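Local coordinates for fervidolysin (Fervidobacterium pennivorans, PDB 1R6V), which degrades keratin into peptides as a subtilisin-like serine protease, allowing its bacterium to grow on native feathers, at residues L24-T30 against P94-R98; I34-D40 against K87-E93; I81-A85 against S659-Y663; M530-R534 against L627-D631. The protein carries 1 engineered substitution. All coordinates share one frame; numbering follows the deposited sequence.

Contact 1. Residues L24-T30 against P94-R98; sequences LRDGEYT and PSYKR
Lys97 lays its aliphatic chain along the backbone from Glu28 to Tyr29, with CG 3.4 Å from Glu28 C and CE 3.4 Å from Tyr29 O. Bends at chi2 (-70°) and chi4 (54°) fold the chain back over the loop and bring the ammonium within a weak 3.4 Å bond, NZ to Gly27 O. A lysine suits this site because its methylenes can cover a peptide while its charged end stays at the surface. Beneath it the backbones form a single bridge between Tyr29 and Tyr96. Lys97 N gives Glu28 O a nearly straight bond of 3.0 Å, arriving from above the carbonyl plane, while Thr30 N meets Ser95 O at 2.9 Å. Glu28 O also lies at the edge of the Tyr96 ring, 3.4 Å from CD2.

Pro94 turns its ring toward Tyr29, CG lying 3.8 Å from Tyr29 CB, and its CD meets Leu24 CD1. The compact, rigid proline thus fills the angle between a leucine and a tyrosine, both of which also touch helix 74-81. One water joins Thr30 OG1, Ser95 OG and Tyr96 O. Ser95 OG and Tyr96 N bind Asp246, at the start of helix 246-258 in the catalytic part of the chain, and Arg98 forms a salt bridge with the same aspartate; Tyr96 OH reaches Glu23 O. The chemistry therefore divides: main-chain bonds, carbon packing and water tie the propeptide loop to its own exit segment, while Arg98, with Ser95 OG and Tyr96 N, engages Asp246 of the protease.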
loop_
_atom_site.group_PDB
_atom_site.type_symbol
_atom_site.label_atom_id
_atom_site.label_comp_id
_atom_site.label_asym_id
_atom_site.label_seq_id
_atom_site.Cartn_x
_atom_site.Cartn_y
_atom_site.Cartn_z
ATOM N N LEU A 24 0.264 13.667 -3.304
ATOM C CA LEU A 24 1.167 13.955 -4.410
ATOM C C LEU A 24 2.524 14.400 -3.876
ATOM O O LEU A 24 2.614 15.390 -3.149
ATOM C CB LEU A 24 0.563 15.052 -5.290
ATOM C CG LEU A 24 -0.146 14.640 -6.588
ATOM C CD1 LEU A 24 -0.954 13.389 -6.403
ATOM C CD2 LEU A 24 -0.997 15.796 -7.090
ATOM N N ARG A 25 3.566 13.662 -4.246
ATOM C CA ARG A 25 4.938 13.932 -3.818
ATOM C C ARG A 25 5.830 14.012 -5.054
ATOM O O ARG A 25 5.879 13.069 -5.836
ATOM C CB ARG A 25 5.417 12.785 -2.934
ATOM C CG ARG A 25 6.725 13.023 -2.232
ATOM C CD ARG A 25 6.483 13.867 -1.006
ATOM N NE ARG A 25 7.232 13.363 0.137
ATOM C CZ ARG A 25 6.711 13.177 1.345
ATOM N NH1 ARG A 25 5.431 13.451 1.568
ATOM N NH2 ARG A 25 7.474 12.723 2.329
ATOM N N ASP A 26 6.545 15.121 -5.239
ATOM C CA ASP A 26 7.407 15.239 -6.413
ATOM C C ASP A 26 8.335 14.042 -6.583
ATOM O O ASP A 26 8.931 13.563 -5.619
ATOM C CB ASP A 26 8.240 16.523 -6.344
ATOM C CG ASP A 26 7.387 17.764 -6.452
ATOM O OD1 ASP A 26 6.623 17.861 -7.438
ATOM O OD2 ASP A 26 7.477 18.635 -5.557
ATOM N N GLY A 27 8.437 13.559 -7.818
ATOM C CA GLY A 27 9.296 12.428 -8.113
ATOM C C GLY A 27 8.824 11.090 -7.573
ATOM O O GLY A 27 9.470 10.071 -7.803
ATOM N N GLU A 28 7.701 11.079 -6.864
ATOM C CA GLU A 28 7.201 9.827 -6.303
ATOM C C GLU A 28 6.045 9.194 -7.058
ATOM O O GLU A 28 5.502 8.192 -6.605
ATOM C CB GLU A 28 6.793 10.021 -4.842
ATOM C CG GLU A 28 7.954 10.072 -3.864
ATOM C CD GLU A 28 8.821 8.815 -3.895
ATOM O OE1 GLU A 28 8.336 7.738 -4.322
ATOM O OE2 GLU A 28 9.993 8.901 -3.475
ATOM N N TYR A 29 5.650 9.763 -8.193
ATOM C CA TYR A 29 4.550 9.175 -8.939
ATOM C C TYR A 29 4.647 9.354 -10.446
ATOM O O TYR A 29 5.324 10.263 -10.943
ATOM C CB TYR A 29 3.209 9.705 -8.402
ATOM C CG TYR A 29 2.973 11.192 -8.589
ATOM C CD1 TYR A 29 2.352 11.673 -9.741
ATOM C CD2 TYR A 29 3.375 12.113 -7.620
ATOM C CE1 TYR A 29 2.134 13.037 -9.931
ATOM C CE2 TYR A 29 3.162 13.486 -7.797
ATOM C CZ TYR A 29 2.538 13.937 -8.966
ATOM O OH TYR A 29 2.339 15.290 -9.180
ATOM N N THR A 30 3.983 8.466 -11.174
ATOM C CA THR A 30 3.979 8.508 -12.626
ATOM C C THR A 30 3.017 9.585 -13.097
ATOM O O THR A 30 1.878 9.640 -12.660
ATOM C CB THR A 30 3.547 7.159 -13.203
ATOM O OG1 THR A 30 4.469 6.154 -12.761
ATOM C CG2 THR A 30 3.527 7.201 -14.735
ATOM N N PRO A 94 -2.588 8.653 -7.919
ATOM C CA PRO A 94 -1.728 8.381 -9.073
ATOM C C PRO A 94 -1.174 6.953 -8.907
ATOM O O PRO A 94 -1.452 6.283 -7.904
ATOM C CB PRO A 94 -0.610 9.410 -8.913
ATOM C CG PRO A 94 -0.444 9.453 -7.426
ATOM C CD PRO A 94 -1.889 9.491 -6.921
ATOM N N SER A 95 -0.422 6.482 -9.895
ATOM C CA SER A 95 0.254 5.198 -9.776
ATOM C C SER A 95 1.589 5.686 -9.230
ATOM O O SER A 95 2.200 6.608 -9.795
ATOM C CB SER A 95 0.472 4.543 -11.139
ATOM O OG SER A 95 1.397 3.473 -11.045
ATOM N N TYR A 96 2.048 5.109 -8.135
ATOM C CA TYR A 96 3.299 5.553 -7.549
ATOM C C TYR A 96 4.540 4.871 -8.115
ATOM O O TYR A 96 4.460 3.810 -8.726
ATOM C CB TYR A 96 3.246 5.372 -6.037
ATOM C CG TYR A 96 2.226 6.281 -5.384
ATOM C CD1 TYR A 96 0.935 5.828 -5.114
ATOM C CD2 TYR A 96 2.545 7.599 -5.056
ATOM C CE1 TYR A 96 -0.018 6.668 -4.527
ATOM C CE2 TYR A 96 1.591 8.450 -4.462
ATOM C CZ TYR A 96 0.317 7.969 -4.206
ATOM O OH TYR A 96 -0.640 8.777 -3.637
ATOM N N LYS A 97 5.696 5.500 -7.909
ATOM C CA LYS A 97 6.946 4.936 -8.389
ATOM C C LYS A 97 7.323 3.716 -7.548
ATOM O O LYS A 97 7.186 3.736 -6.321
ATOM C CB LYS A 97 8.072 5.978 -8.287
ATOM C CG LYS A 97 7.883 7.222 -9.147
ATOM C CD LYS A 97 8.024 6.923 -10.634
ATOM C CE LYS A 97 7.933 8.189 -11.462
ATOM N NZ LYS A 97 8.916 9.209 -11.006
ATOM N N ARG A 98 7.774 2.652 -8.208
ATOM C CA ARG A 98 8.223 1.439 -7.494
ATOM C C ARG A 98 9.500 0.952 -8.147
ATOM O O ARG A 98 9.729 1.186 -9.328
ATOM C CB ARG A 98 7.217 0.291 -7.601
ATOM C CG ARG A 98 5.797 0.640 -7.261
ATOM C CD ARG A 98 5.534 0.823 -5.781
ATOM N NE ARG A 98 4.152 1.239 -5.596
ATOM C CZ ARG A 98 3.660 1.772 -4.485
ATOM N NH1 ARG A 98 4.439 1.947 -3.418
ATOM N NH2 ARG A 98 2.392 2.188 -4.458
HETATM O O HOH W 1 6.374 5.700 -4.460
HETATM O O HOH W 2 -0.094 8.030 -12.208
HETATM O O HOH W 3 3.950 3.941 -11.303
#

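Contact 2. Residues I34-D40 against K87-E93; sequences ILVGYND and KGIRYVE
A classic beta bulge interrupts the antiparallel pairing: Arg90 and Tyr91 both stand opposite Gly37, and Gly37 O accepts from Arg90 N (2.7 Å) and from Tyr91 N (3.1 Å), both from the same face of the carbonyl plane. Glycine is needed because Gly37 CA sits over the face of the Tyr91 ring, 3.7 Å from its centroid in a CH-pi contact, where a beta carbon would collide with the ring. Tyr91 CG lies between its own backbone N and carbonyl carbon (chi1 62°), which swings the ring back across the neighbouring strand.

From the bulge the Arg90 side chain reaches across to the partner strand. Its guanidinium holds Tyr38 O side-on, NE at 3.0 Å and NH2 at 3.1 Å, with the oxygen in the guanidinium plane; Asn39 lays its amide across the arginine methylenes, OD1 3.4 Å from Arg90 CD. A leucine at this position would probably leave Tyr38 O without these two donors and Ile62 O without its bond from NH2. Beyond the bulge, Gly88 O receives both Asn39 N and Asp40 N, closing the strand end where Asp40 caps helix 41-51.

On the face opposite Tyr91 and Glu93, Val36, Tyr38, Ile89 and Val92 form a hydrophobic layer, Ile89 CD1 resting 4.0 Å from Val36 CG1, beneath helices 41-51 and 74-81. Tyr91 OH and Glu93 OE1 instead bind Thr276 in helix 275-286. Four antiparallel strands in the order 2-3-1-4, backed by two helices, make the ferredoxin-like fold of subtilisin propeptides.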
loop_
_atom_site.group_PDB
_atom_site.type_symbol
_atom_site.label_atom_id
_atom_site.label_comp_id
_atom_site.label_asym_id
_atom_site.label_seq_id
_atom_site.Cartn_x
_atom_site.Cartn_y
_atom_site.Cartn_z
ATOM N N ILE A 34 -4.410 8.619 -13.719
ATOM C CA ILE A 34 -5.020 8.527 -12.394
ATOM C C ILE A 34 -5.743 7.200 -12.230
ATOM O O ILE A 34 -6.247 6.629 -13.199
ATOM C CB ILE A 34 -6.037 9.667 -12.101
ATOM C CG1 ILE A 34 -7.112 9.747 -13.194
ATOM C CG2 ILE A 34 -5.296 10.981 -11.947
ATOM C CD1 ILE A 34 -8.227 10.806 -12.859
ATOM N N LEU A 35 -5.749 6.687 -11.000
ATOM C CA LEU A 35 -6.431 5.431 -10.698
ATOM C C LEU A 35 -7.641 5.833 -9.890
ATOM O O LEU A 35 -7.510 6.546 -8.900
ATOM C CB LEU A 35 -5.543 4.494 -9.860
ATOM C CG LEU A 35 -4.114 4.218 -10.351
ATOM C CD1 LEU A 35 -3.634 2.918 -9.741
ATOM C CD2 LEU A 35 -4.028 4.175 -11.844
ATOM N N VAL A 36 -8.819 5.393 -10.321
ATOM C CA VAL A 36 -10.051 5.751 -9.637
ATOM C C VAL A 36 -10.734 4.550 -9.006
ATOM O O VAL A 36 -11.119 3.613 -9.702
ATOM C CB VAL A 36 -11.050 6.440 -10.618
ATOM C CG1 VAL A 36 -12.333 6.837 -9.881
ATOM C CG2 VAL A 36 -10.381 7.696 -11.241
ATOM N N GLY A 37 -10.846 4.582 -7.680
ATOM C CA GLY A 37 -11.523 3.534 -6.943
ATOM C C GLY A 37 -12.936 4.053 -6.832
ATOM O O GLY A 37 -13.158 5.162 -6.343
ATOM N N TYR A 38 -13.903 3.264 -7.274
ATOM C CA TYR A 38 -15.281 3.713 -7.264
ATOM C C TYR A 38 -16.190 2.744 -6.546
ATOM O O TYR A 38 -15.797 1.634 -6.192
ATOM C CB TYR A 38 -15.762 3.834 -8.719
ATOM C CG TYR A 38 -15.743 2.514 -9.486
ATOM C CD1 TYR A 38 -16.823 1.632 -9.429
ATOM C CD2 TYR A 38 -14.644 2.142 -10.267
ATOM C CE1 TYR A 38 -16.814 0.415 -10.130
ATOM C CE2 TYR A 38 -14.626 0.914 -10.977
ATOM C CZ TYR A 38 -15.720 0.057 -10.899
ATOM O OH TYR A 38 -15.719 -1.148 -11.586
ATOM N N ASN A 39 -17.414 3.196 -6.316
ATOM C CA ASN A 39 -18.427 2.323 -5.769
ATOM C C ASN A 39 -19.395 2.227 -6.944
ATOM O O ASN A 39 -19.764 1.137 -7.350
ATOM C CB ASN A 39 -19.103 2.926 -4.543
ATOM C CG ASN A 39 -18.264 2.767 -3.287
ATOM O OD1 ASN A 39 -17.645 1.721 -3.067
ATOM N ND2 ASN A 39 -18.245 3.797 -2.456
ATOM N N ASP A 40 -19.738 3.376 -7.525
ATOM C CA ASP A 40 -20.661 3.456 -8.663
ATOM C C ASP A 40 -19.885 3.709 -9.959
ATOM O O ASP A 40 -19.435 4.821 -10.219
ATOM C CB ASP A 40 -21.667 4.584 -8.396
ATOM C CG ASP A 40 -22.603 4.852 -9.563
ATOM O OD1 ASP A 40 -22.494 4.197 -10.619
ATOM O OD2 ASP A 40 -23.459 5.747 -9.407
ATOM N N LYS A 87 -20.371 11.451 -5.663
ATOM C CA LYS A 87 -20.790 10.761 -4.446
ATOM C C LYS A 87 -20.410 9.277 -4.389
ATOM O O LYS A 87 -20.157 8.732 -3.310
ATOM C CB LYS A 87 -22.300 10.909 -4.240
ATOM C CG LYS A 87 -23.160 10.010 -5.116
ATOM C CD LYS A 87 -23.076 10.390 -6.582
ATOM C CE LYS A 87 -23.920 9.442 -7.450
ATOM N NZ LYS A 87 -25.363 9.404 -7.044
ATOM N N GLY A 88 -20.368 8.623 -5.540
ATOM C CA GLY A 88 -20.033 7.212 -5.547
ATOM C C GLY A 88 -18.601 6.890 -5.921
ATOM O O GLY A 88 -18.350 5.874 -6.560
ATOM N N ILE A 89 -17.667 7.753 -5.528
ATOM C CA ILE A 89 -16.246 7.543 -5.816
ATOM C C ILE A 89 -15.528 7.299 -4.489
ATOM O O ILE A 89 -15.756 8.025 -3.520
ATOM C CB ILE A 89 -15.623 8.792 -6.512
ATOM C CG1 ILE A 89 -16.203 8.971 -7.923
ATOM C CG2 ILE A 89 -14.105 8.661 -6.599
ATOM C CD1 ILE A 89 -16.070 7.775 -8.836
ATOM N N ARG A 90 -14.673 6.278 -4.424
ATOM C CA ARG A 90 -13.940 6.012 -3.187
ATOM C C ARG A 90 -12.655 6.837 -3.091
ATOM O O ARG A 90 -12.358 7.424 -2.043
ATOM C CB ARG A 90 -13.621 4.515 -3.056
ATOM C CG ARG A 90 -14.777 3.668 -2.511
ATOM C CD ARG A 90 -14.376 2.197 -2.377
ATOM N NE ARG A 90 -14.171 1.631 -3.704
ATOM C CZ ARG A 90 -13.063 1.025 -4.118
ATOM N NH1 ARG A 90 -12.019 0.874 -3.304
ATOM N NH2 ARG A 90 -13.000 0.598 -5.367
ATOM N N TYR A 91 -11.888 6.895 -4.175
ATOM C CA TYR A 91 -10.652 7.667 -4.153
ATOM C C TYR A 91 -10.119 7.883 -5.551
ATOM O O TYR A 91 -10.557 7.231 -6.504
ATOM C CB TYR A 91 -9.570 6.950 -3.325
ATOM C CG TYR A 91 -9.173 5.600 -3.892
ATOM C CD1 TYR A 91 -8.324 5.502 -5.003
ATOM C CD2 TYR A 91 -9.709 4.425 -3.369
ATOM C CE1 TYR A 91 -8.031 4.259 -5.581
ATOM C CE2 TYR A 91 -9.423 3.172 -3.942
ATOM C CZ TYR A 91 -8.587 3.099 -5.043
ATOM O OH TYR A 91 -8.304 1.872 -5.604
ATOM N N VAL A 92 -9.183 8.820 -5.662
ATOM C CA VAL A 92 -8.517 9.120 -6.923
ATOM C C VAL A 92 -7.063 9.257 -6.535
ATOM O O VAL A 92 -6.744 10.082 -5.691
ATOM C CB VAL A 92 -8.974 10.458 -7.529
ATOM C CG1 VAL A 92 -8.236 10.683 -8.860
ATOM C CG2 VAL A 92 -10.479 10.436 -7.766
ATOM N N GLU A 93 -6.178 8.466 -7.133
ATOM C CA GLU A 93 -4.762 8.555 -6.769
ATOM C C GLU A 93 -3.881 8.294 -7.987
ATOM O O GLU A 93 -4.352 7.782 -8.990
ATOM C CB GLU A 93 -4.463 7.490 -5.705
ATOM C CG GLU A 93 -4.652 6.071 -6.230
ATOM C CD GLU A 93 -4.469 4.996 -5.165
ATOM O OE1 GLU A 93 -4.626 3.813 -5.511
ATOM O OE2 GLU A 93 -4.172 5.332 -3.996
HETATM O O HOH W 4 -19.725 6.323 -2.334
#

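Contact 3. Residues I81-A85 against S659-Y663; sequences IKALA and SQPIY
With chi1 at 171°, Ile662 sets CG1 trans to its own N and keeps CG2 between N and the carbonyl carbon, which leaves CB and CG2 to meet Ala83, while a bend at chi2 (-60°) folds the Gln660 amide back toward Leu84. Ile662 and Gln660 belong to a loop of the second beta-sandwich domain, and they press against a type I beta turn, Ile81 to Leu84, after helix 74-81 of the propeptide. The turn presents Ala83 directly to the loop. Its methyl carbon CB lies 3.7 Å from Ile662 CB and 3.5 Å from Gln660 O, so a small residue suits a place where two backbones come close.

Around this methyl the longer chains pass one another. Lys82 runs extended beyond CG and crosses Ile662 at about a right angle, CE 4.2 Å from CG2. Its ammonium goes on to a salt bridge with Asp79 and a bond to Gly522 O, so that the lysine offers carbon to the sandwich loop and its charge to partners beyond. Leu84 CD2 comes 3.7 Å from Gln660 NE2, obliquely. That amide nitrogen is also near Ala83 O, but at a poor angle for a bond, and the direct contact is mainly one of van der Waals packing. The polar link is indirect: a single water donates to Ala83 O at 2.7 Å and to Pro661 O at 2.8 Å, joining two carbonyls that could not bond each other.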
loop_
_atom_site.group_PDB
_atom_site.type_symbol
_atom_site.label_atom_id
_atom_site.label_comp_id
_atom_site.label_asym_id
_atom_site.label_seq_id
_atom_site.Cartn_x
_atom_site.Cartn_y
_atom_site.Cartn_z
ATOM N N ILE A 81 -11.368 17.677 -10.810
ATOM C CA ILE A 81 -12.197 16.736 -10.075
ATOM C C ILE A 81 -12.660 17.202 -8.698
ATOM O O ILE A 81 -13.787 16.923 -8.294
ATOM C CB ILE A 81 -11.424 15.399 -9.861
ATOM C CG1 ILE A 81 -11.020 14.788 -11.211
ATOM C CG2 ILE A 81 -12.291 14.412 -9.069
ATOM C CD1 ILE A 81 -10.033 13.612 -11.085
ATOM N N LYS A 82 -11.782 17.921 -8.007
ATOM C CA LYS A 82 -12.029 18.366 -6.637
ATOM C C LYS A 82 -13.304 19.119 -6.343
ATOM O O LYS A 82 -13.786 19.097 -5.208
ATOM C CB LYS A 82 -10.840 19.176 -6.129
ATOM C CG LYS A 82 -10.771 20.607 -6.620
ATOM C CD LYS A 82 -9.399 21.190 -6.337
ATOM C CE LYS A 82 -9.318 22.630 -6.818
ATOM N NZ LYS A 82 -7.930 23.164 -6.811
ATOM N N ALA A 83 -13.866 19.781 -7.348
ATOM C CA ALA A 83 -15.095 20.530 -7.126
ATOM C C ALA A 83 -16.301 19.928 -7.844
ATOM O O ALA A 83 -17.328 20.592 -7.987
ATOM C CB ALA A 83 -14.897 22.001 -7.560
ATOM N N LEU A 84 -16.189 18.674 -8.286
ATOM C CA LEU A 84 -17.293 18.024 -9.001
ATOM C C LEU A 84 -18.426 17.501 -8.134
ATOM O O LEU A 84 -19.519 17.235 -8.633
ATOM C CB LEU A 84 -16.777 16.871 -9.864
ATOM C CG LEU A 84 -15.833 17.246 -11.001
ATOM C CD1 LEU A 84 -15.415 15.984 -11.750
ATOM C CD2 LEU A 84 -16.527 18.228 -11.944
ATOM N N ALA A 85 -18.169 17.327 -6.844
ATOM C CA ALA A 85 -19.204 16.847 -5.942
ATOM C C ALA A 85 -19.677 15.429 -6.271
ATOM O O ALA A 85 -20.878 15.154 -6.286
ATOM C CB ALA A 85 -20.393 17.806 -5.966
ATOM N N SER A 659 -17.476 28.862 -12.235
ATOM C CA SER A 659 -18.434 27.843 -12.667
ATOM C C SER A 659 -18.529 26.659 -11.710
ATOM O O SER A 659 -19.624 26.181 -11.410
ATOM C CB SER A 659 -18.055 27.336 -14.063
ATOM O OG SER A 659 -18.706 26.113 -14.353
ATOM N N GLN A 660 -17.373 26.184 -11.256
ATOM C CA GLN A 660 -17.288 25.053 -10.328
ATOM C C GLN A 660 -16.540 25.509 -9.080
ATOM O O GLN A 660 -15.348 25.241 -8.932
ATOM C CB GLN A 660 -16.517 23.885 -10.956
ATOM C CG GLN A 660 -17.271 23.077 -11.997
ATOM C CD GLN A 660 -18.533 22.444 -11.445
ATOM O OE1 GLN A 660 -19.618 23.029 -11.509
ATOM N NE2 GLN A 660 -18.397 21.248 -10.887
ATOM N N PRO A 661 -17.232 26.206 -8.169
ATOM C CA PRO A 661 -16.597 26.692 -6.942
ATOM C C PRO A 661 -16.308 25.641 -5.876
ATOM O O PRO A 661 -17.003 24.637 -5.749
ATOM C CB PRO A 661 -17.595 27.722 -6.433
ATOM C CG PRO A 661 -18.910 27.066 -6.776
ATOM C CD PRO A 661 -18.644 26.628 -8.224
ATOM N N ILE A 662 -15.243 25.892 -5.131
ATOM C CA ILE A 662 -14.864 25.064 -4.006
ATOM C C ILE A 662 -14.088 26.009 -3.092
ATOM O O ILE A 662 -12.896 26.223 -3.268
ATOM C CB ILE A 662 -13.999 23.821 -4.414
ATOM C CG1 ILE A 662 -13.468 23.146 -3.157
ATOM C CG2 ILE A 662 -12.852 24.208 -5.311
ATOM C CD1 ILE A 662 -14.517 22.839 -2.180
ATOM N N TYR A 663 -14.797 26.609 -2.141
ATOM C CA TYR A 663 -14.165 27.540 -1.222
ATOM C C TYR A 663 -13.456 26.808 -0.103
ATOM O O TYR A 663 -13.828 25.688 0.247
ATOM C CB TYR A 663 -15.196 28.493 -0.609
ATOM C CG TYR A 663 -15.624 29.597 -1.550
ATOM C CD1 TYR A 663 -16.716 29.431 -2.397
ATOM C CD2 TYR A 663 -14.898 30.788 -1.626
ATOM C CE1 TYR A 663 -17.077 30.424 -3.302
ATOM C CE2 TYR A 663 -15.249 31.788 -2.529
ATOM C CZ TYR A 663 -16.340 31.594 -3.362
ATOM O OH TYR A 663 -16.690 32.566 -4.267
HETATM O O HOH W 5 -18.452 23.000 -7.472
#

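Contact 4. Residues M530-R534 against L627-D631; sequences MAEER and LNGED
Asn628 ND2 donates to Ala531 O over 2.8 Å, nearly straight at 167° and in the plane of the carbonyl. The asparagine stands in the type I' turn, Leu627 to Glu630, of the beta hairpin that joins strands 619-627 and 630-638 of the second sandwich domain, and through this bond the turn is fastened to the 3-10 segment 530-532 of the first. Asparagine tolerates the left-handed backbone (phi 53°) that such a turn demands, and Gly629 follows where a side chain would be jammed.

Arg534 lies flat on the Asn628 amide, the two planes only 5° apart and Asn628 CG 3.6 Å above the centre of the guanidinium. Stacked so, each group keeps its edge for other partners: Arg534 NE bonds Glu533 O at 3.0 Å and NH1 reaches Asn555 O, while Asn628 OD1 accepts from Thr557 N. An alanine in place of Arg534 would probably uncover one face of the Asn628 amide and leave Asn555 O without its arginine donor. A water that donates to Glu532 O also accepts from Asn628 ND2.

Beside the amide the packing is tight, Leu627 CD2 lying 3.4 Å from Glu532 CG. The Glu532 carboxylate goes on to Thr667 N and Arg529. Ala531, small enough to sit under the hairpin, has its CB 4.0 Å from Leu627 CD2 and 3.7 Å from Glu630 OE1.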
loop_
_atom_site.group_PDB
_atom_site.type_symbol
_atom_site.label_atom_id
_atom_site.label_comp_id
_atom_site.label_asym_id
_atom_site.label_seq_id
_atom_site.Cartn_x
_atom_site.Cartn_y
_atom_site.Cartn_z
ATOM N N MET A 530 -3.596 21.783 10.312
ATOM C CA MET A 530 -3.155 20.889 11.379
ATOM C C MET A 530 -4.122 21.002 12.561
ATOM O O MET A 530 -4.375 20.027 13.271
ATOM C CB MET A 530 -1.730 21.251 11.823
ATOM C CG MET A 530 -1.123 20.274 12.821
ATOM S SD MET A 530 0.580 20.698 13.266
ATOM C CE MET A 530 1.470 19.742 12.073
ATOM N N ALA A 531 -4.691 22.190 12.751
ATOM C CA ALA A 531 -5.621 22.414 13.848
ATOM C C ALA A 531 -6.881 21.553 13.764
ATOM O O ALA A 531 -7.584 21.387 14.758
ATOM C CB ALA A 531 -6.014 23.905 13.916
ATOM N N GLU A 532 -7.165 21.007 12.583
ATOM C CA GLU A 532 -8.346 20.173 12.395
ATOM C C GLU A 532 -8.090 18.701 12.740
ATOM O O GLU A 532 -9.032 17.931 12.936
ATOM C CB GLU A 532 -8.838 20.295 10.953
ATOM C CG GLU A 532 -9.246 21.718 10.609
ATOM C CD GLU A 532 -9.430 21.953 9.129
ATOM O OE1 GLU A 532 -8.584 21.463 8.347
ATOM O OE2 GLU A 532 -10.412 22.638 8.766
ATOM N N GLU A 533 -6.825 18.322 12.808
ATOM C CA GLU A 533 -6.465 16.945 13.127
ATOM C C GLU A 533 -6.925 16.586 14.541
ATOM O O GLU A 533 -6.837 17.398 15.456
ATOM C CB GLU A 533 -4.952 16.749 13.018
ATOM C CG GLU A 533 -4.512 15.301 13.246
ATOM C CD GLU A 533 -3.004 15.128 13.342
ATOM O OE1 GLU A 533 -2.558 13.985 13.610
ATOM O OE2 GLU A 533 -2.264 16.121 13.150
ATOM N N ARG A 534 -7.430 15.365 14.698
ATOM C CA ARG A 534 -7.893 14.865 15.988
ATOM C C ARG A 534 -7.058 13.613 16.267
ATOM O O ARG A 534 -6.563 12.979 15.338
ATOM C CB ARG A 534 -9.372 14.478 15.921
ATOM C CG ARG A 534 -10.316 15.531 15.349
ATOM C CD ARG A 534 -10.692 16.561 16.395
ATOM N NE ARG A 534 -9.516 17.275 16.845
ATOM C CZ ARG A 534 -9.361 17.812 18.047
ATOM N NH1 ARG A 534 -10.316 17.724 18.965
ATOM N NH2 ARG A 534 -8.229 18.429 18.328
ATOM N N LEU A 627 -10.690 27.133 16.511
ATOM C CA LEU A 627 -10.861 25.752 16.081
ATOM C C LEU A 627 -10.095 24.802 16.989
ATOM O O LEU A 627 -8.871 24.816 17.007
ATOM C CB LEU A 627 -10.341 25.633 14.653
ATOM C CG LEU A 627 -10.366 24.260 13.985
ATOM C CD1 LEU A 627 -11.804 23.707 13.926
ATOM C CD2 LEU A 627 -9.788 24.438 12.590
ATOM N N ASN A 628 -10.819 23.975 17.726
ATOM C CA ASN A 628 -10.178 23.048 18.650
ATOM C C ASN A 628 -9.213 23.786 19.581
ATOM O O ASN A 628 -8.130 23.293 19.912
ATOM C CB ASN A 628 -9.470 21.936 17.866
ATOM C CG ASN A 628 -10.454 21.095 17.072
ATOM O OD1 ASN A 628 -11.496 20.708 17.593
ATOM N ND2 ASN A 628 -10.139 20.819 15.811
ATOM N N GLY A 629 -9.624 24.988 19.983
ATOM C CA GLY A 629 -8.829 25.801 20.890
ATOM C C GLY A 629 -7.832 26.763 20.277
ATOM O O GLY A 629 -7.284 27.624 20.964
ATOM N N GLU A 630 -7.594 26.639 18.979
ATOM C CA GLU A 630 -6.631 27.498 18.326
ATOM C C GLU A 630 -7.295 28.693 17.658
ATOM O O GLU A 630 -8.264 28.532 16.918
ATOM C CB GLU A 630 -5.859 26.691 17.292
ATOM C CG GLU A 630 -4.723 27.443 16.663
ATOM C CD GLU A 630 -3.931 26.578 15.713
ATOM O OE1 GLU A 630 -3.485 25.487 16.139
ATOM O OE2 GLU A 630 -3.757 26.991 14.546
ATOM N N ASP A 631 -6.786 29.893 17.930
ATOM C CA ASP A 631 -7.356 31.078 17.303
ATOM C C ASP A 631 -6.749 31.281 15.928
ATOM O O ASP A 631 -5.530 31.250 15.760
ATOM C CB ASP A 631 -7.115 32.343 18.137
ATOM C CG ASP A 631 -7.941 32.382 19.402
ATOM O OD1 ASP A 631 -8.991 31.705 19.477
ATOM O OD2 ASP A 631 -7.542 33.123 20.324
HETATM O O HOH W 6 -11.467 19.310 13.592
#

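Overall arrangement
Contacts 1 and 2 both lie in the propeptide, their centres about 18 Å apart, and contact 2 is nested inside the chain loop that contact 1 closes; they touch where Pro94 O comes 4.2 Å from Leu35 CG. Contact 3, about 16 Å from contact 2 between centres, packs against it through helix 74-81, whose Ile81 CD1 lies 3.8 Å from Ile34 CD1. It joins parts of the chain 574 residues apart and encloses contact 4, centred about 25 Å away, where the two sandwich domains meet. The propeptide is thus folded on itself, set against the catalytic domain and in touch with the second sandwich, which in turn meets the first.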